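Long-range contact in cytochrome P450 (Bacillus megaterium, PDB 5L92), which binds heme and the steroid corticosterone and oxidises steroids, probably as a monooxygenase that uses molecular oxygen: residues C257-L268 / E331-P339. Sequence-based numbering, arbitrary orientation.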
# COMPACT_ATOMS: atom_id res chain seq x y z
N CYS A 257 -3.13 -15.18 6.27
CA CYS A 257 -3.95 -15.23 7.48
C CYS A 257 -4.87 -16.46 7.47
O CYS A 257 -5.07 -17.08 8.53
CB CYS A 257 -4.79 -13.97 7.62
SG CYS A 257 -3.90 -12.45 8.13
N LEU A 258 -5.41 -16.83 6.30
CA LEU A 258 -6.34 -17.95 6.21
C LEU A 258 -5.64 -19.28 6.38
O LEU A 258 -6.23 -20.24 6.91
CB LEU A 258 -7.13 -17.91 4.88
CG LEU A 258 -8.03 -16.70 4.72
CD1 LEU A 258 -8.58 -16.64 3.32
CD2 LEU A 258 -9.18 -16.58 5.72
N MET A 259 -4.38 -19.36 5.97
CA MET A 259 -3.56 -20.54 6.19
C MET A 259 -3.09 -20.64 7.64
O MET A 259 -2.96 -21.74 8.18
CB MET A 259 -2.37 -20.54 5.24
CG MET A 259 -2.77 -20.65 3.73
SD MET A 259 -3.58 -22.18 3.24
CE MET A 259 -5.28 -21.68 3.40
N GLU A 260 -2.78 -19.50 8.25
CA GLU A 260 -2.41 -19.50 9.66
C GLU A 260 -3.55 -20.02 10.52
O GLU A 260 -3.32 -20.80 11.44
CB GLU A 260 -2.02 -18.08 10.09
CG GLU A 260 -1.32 -18.01 11.42
CD GLU A 260 -0.62 -16.65 11.62
OE1 GLU A 260 -1.17 -15.60 11.19
OE2 GLU A 260 0.50 -16.66 12.15
N ASP A 261 -4.79 -19.57 10.26
CA ASP A 261 -5.97 -19.96 11.06
C ASP A 261 -6.98 -20.70 10.18
O ASP A 261 -7.91 -20.10 9.61
CB ASP A 261 -6.66 -18.77 11.73
CG ASP A 261 -7.92 -19.20 12.47
OD1 ASP A 261 -8.04 -20.41 12.76
OD2 ASP A 261 -8.76 -18.34 12.79
N LYS A 262 -6.83 -22.02 10.13
CA LYS A 262 -7.71 -22.82 9.29
C LYS A 262 -9.16 -22.77 9.73
O LYS A 262 -10.05 -22.96 8.89
CB LYS A 262 -7.21 -24.26 9.25
CG LYS A 262 -5.84 -24.37 8.61
CD LYS A 262 -5.87 -23.84 7.20
CE LYS A 262 -4.83 -24.54 6.34
NZ LYS A 262 -3.49 -24.56 7.04
N ALA A 263 -9.45 -22.47 11.00
CA ALA A 263 -10.86 -22.33 11.37
C ALA A 263 -11.50 -21.15 10.64
O ALA A 263 -12.66 -21.24 10.24
CB ALA A 263 -11.05 -22.18 12.88
N SER A 264 -10.77 -20.04 10.47
CA SER A 264 -11.29 -18.92 9.67
C SER A 264 -11.50 -19.34 8.22
O SER A 264 -12.54 -19.04 7.63
CB SER A 264 -10.34 -17.72 9.73
OG SER A 264 -10.35 -17.10 11.00
N PHE A 265 -10.53 -20.03 7.65
CA PHE A 265 -10.63 -20.51 6.28
C PHE A 265 -11.83 -21.46 6.11
O PHE A 265 -12.58 -21.34 5.14
CB PHE A 265 -9.31 -21.18 5.90
CG PHE A 265 -9.22 -21.61 4.46
CD1 PHE A 265 -9.58 -20.78 3.45
CD2 PHE A 265 -8.71 -22.84 4.13
CE1 PHE A 265 -9.47 -21.17 2.13
CE2 PHE A 265 -8.58 -23.22 2.80
CZ PHE A 265 -8.97 -22.39 1.81
N GLU A 266 -12.03 -22.39 7.05
CA GLU A 266 -13.16 -23.31 6.89
C GLU A 266 -14.47 -22.55 6.96
O GLU A 266 -15.44 -22.89 6.28
CB GLU A 266 -13.15 -24.43 7.94
CG GLU A 266 -11.99 -25.38 7.83
CD GLU A 266 -11.75 -25.87 6.42
OE1 GLU A 266 -12.62 -26.55 5.87
OE2 GLU A 266 -10.68 -25.56 5.85
N ARG A 267 -14.53 -21.49 7.76
CA ARG A 267 -15.78 -20.79 7.89
C ARG A 267 -16.05 -19.95 6.65
O ARG A 267 -17.17 -19.94 6.12
CB ARG A 267 -15.75 -19.94 9.15
CG ARG A 267 -17.05 -19.20 9.30
CD ARG A 267 -17.19 -18.47 10.61
NE ARG A 267 -18.43 -17.71 10.56
CZ ARG A 267 -18.67 -16.61 11.25
NH1 ARG A 267 -17.75 -16.11 12.08
NH2 ARG A 267 -19.85 -16.01 11.10
N LEU A 268 -15.03 -19.27 6.14
CA LEU A 268 -15.17 -18.50 4.92
C LEU A 268 -15.71 -19.36 3.78
O LEU A 268 -16.57 -18.91 3.01
CB LEU A 268 -13.80 -17.90 4.55
CG LEU A 268 -13.81 -16.95 3.36
CD1 LEU A 268 -14.75 -15.78 3.60
CD2 LEU A 268 -12.36 -16.44 3.15
N GLU A 331 -5.98 -8.95 19.38
CA GLU A 331 -4.98 -9.83 18.84
C GLU A 331 -5.59 -11.06 18.14
O GLU A 331 -4.89 -11.93 17.72
CB GLU A 331 -3.92 -10.16 19.90
CG GLU A 331 -3.31 -8.99 20.71
CD GLU A 331 -2.49 -7.89 19.93
OE1 GLU A 331 -1.56 -8.17 19.21
OE2 GLU A 331 -2.72 -6.69 20.10
N VAL A 332 -6.90 -11.09 18.00
CA VAL A 332 -7.58 -12.17 17.35
C VAL A 332 -8.17 -11.83 16.00
O VAL A 332 -8.94 -10.93 15.86
CB VAL A 332 -8.71 -12.73 18.24
CG1 VAL A 332 -9.41 -13.86 17.57
CG2 VAL A 332 -8.13 -13.23 19.53
N PHE A 333 -7.76 -12.60 15.03
CA PHE A 333 -8.27 -12.51 13.68
C PHE A 333 -9.70 -13.05 13.63
O PHE A 333 -9.95 -14.18 13.88
CB PHE A 333 -7.37 -13.27 12.74
CG PHE A 333 -7.74 -13.16 11.32
CD1 PHE A 333 -7.43 -12.05 10.59
CD2 PHE A 333 -8.37 -14.18 10.69
CE1 PHE A 333 -7.76 -11.97 9.28
CE2 PHE A 333 -8.71 -14.10 9.38
CZ PHE A 333 -8.40 -13.00 8.67
N LYS A 334 -10.64 -12.20 13.29
CA LYS A 334 -12.05 -12.60 13.24
C LYS A 334 -12.62 -12.22 11.87
O LYS A 334 -12.84 -11.03 11.60
CB LYS A 334 -12.86 -11.90 14.34
CG LYS A 334 -12.45 -12.23 15.76
CD LYS A 334 -13.39 -11.54 16.78
CE LYS A 334 -12.92 -11.66 18.23
NZ LYS A 334 -13.50 -10.56 19.07
N ILE A 335 -12.89 -13.21 11.01
CA ILE A 335 -13.30 -12.84 9.65
C ILE A 335 -14.60 -12.05 9.65
O ILE A 335 -14.93 -11.45 8.63
CB ILE A 335 -13.50 -14.02 8.68
CG1 ILE A 335 -14.56 -15.02 9.18
CG2 ILE A 335 -12.18 -14.68 8.28
CD1 ILE A 335 -14.92 -16.08 8.08
N ASP A 336 -15.38 -12.09 10.73
CA ASP A 336 -16.67 -11.40 10.78
C ASP A 336 -16.61 -10.15 11.62
O ASP A 336 -17.66 -9.60 11.96
CB ASP A 336 -17.78 -12.35 11.30
CG ASP A 336 -17.49 -12.92 12.70
OD1 ASP A 336 -16.32 -13.00 13.14
OD2 ASP A 336 -18.46 -13.33 13.36
N ARG A 337 -15.40 -9.65 11.93
CA ARG A 337 -15.22 -8.58 12.90
C ARG A 337 -16.08 -7.37 12.60
O ARG A 337 -16.06 -6.82 11.49
CB ARG A 337 -13.74 -8.15 12.97
CG ARG A 337 -13.54 -7.04 13.98
CD ARG A 337 -12.09 -6.72 14.26
NE ARG A 337 -11.36 -7.81 14.90
CZ ARG A 337 -11.24 -7.94 16.21
NH1 ARG A 337 -11.81 -7.06 17.04
NH2 ARG A 337 -10.54 -8.96 16.69
N LYS A 338 -16.81 -6.93 13.63
CA LYS A 338 -17.71 -5.76 13.58
C LYS A 338 -17.74 -5.13 14.96
O LYS A 338 -17.93 -5.83 15.96
CB LYS A 338 -19.14 -6.12 13.17
CG LYS A 338 -19.35 -6.34 11.69
CD LYS A 338 -20.84 -6.58 11.33
CE LYS A 338 -21.72 -5.34 11.59
NZ LYS A 338 -23.03 -5.36 10.86
N PRO A 339 -17.52 -3.82 15.04
CA PRO A 339 -17.13 -2.91 13.96
C PRO A 339 -15.66 -3.13 13.56
O PRO A 339 -14.98 -3.92 14.17
CB PRO A 339 -17.34 -1.53 14.59
CG PRO A 339 -16.99 -1.75 16.02
CD PRO A 339 -17.49 -3.15 16.35
O HOH W 1 -8.10 -16.44 14.59
O HOH W 2 -12.59 -15.67 12.13
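Asp261 OD2 is gripped twice, by Ser264 OG at 2.7 Å and by a water, also 2.7 Å from OD2, that donates to Phe333 O as well. Ser264 OG gives its hydrogen to Asp261 and accepts one from a second water that Ile335 N holds in turn, so the hydroxyl relays the polar chain across to residues 331-339. Asp261 suits the junction of two helices: as N-cap of helix 262-270 it also accepts a weak bond from Ala263 N through OD1. Next to this polar chain packs Phe333. Cys257 CB sits over one face of its ring, 4.1 Å from the centroid, a CH-pi contact, with SG obliquely placed, while Ser264 OG meets the ring edge 3.5 Å from CD2. The ring reaches the helix because CG lies anti to the backbone N (chi1 -176°). Branched Ile335 fills two places at once: CG2 rests on Ser264 CB at 3.8 Å, and CD1 lies against Leu268 CB and the extended stem of Arg267. Arg267 then sends NH1, almost straight (170°), to Asp336 OD2 at 3.1 Å; the acceptor lies in the guanidinium plane, but the carboxylate is met from above its own plane. NE pairs with Glu271, the stronger partner. Shortening Arg267 to an alanine is likely to leave Asp336 and Glu271 without this cation and Ile335 CD1 with less to pack on. On helix 275-285, Glu281 bridges to Arg337, consistent with the Glu-Arg-Arg triad linking the P450 K helix (ExxR motif) to the meander. Toward 257-268, by contrast, the loop is held by apolar side chains, water and one salt bridge.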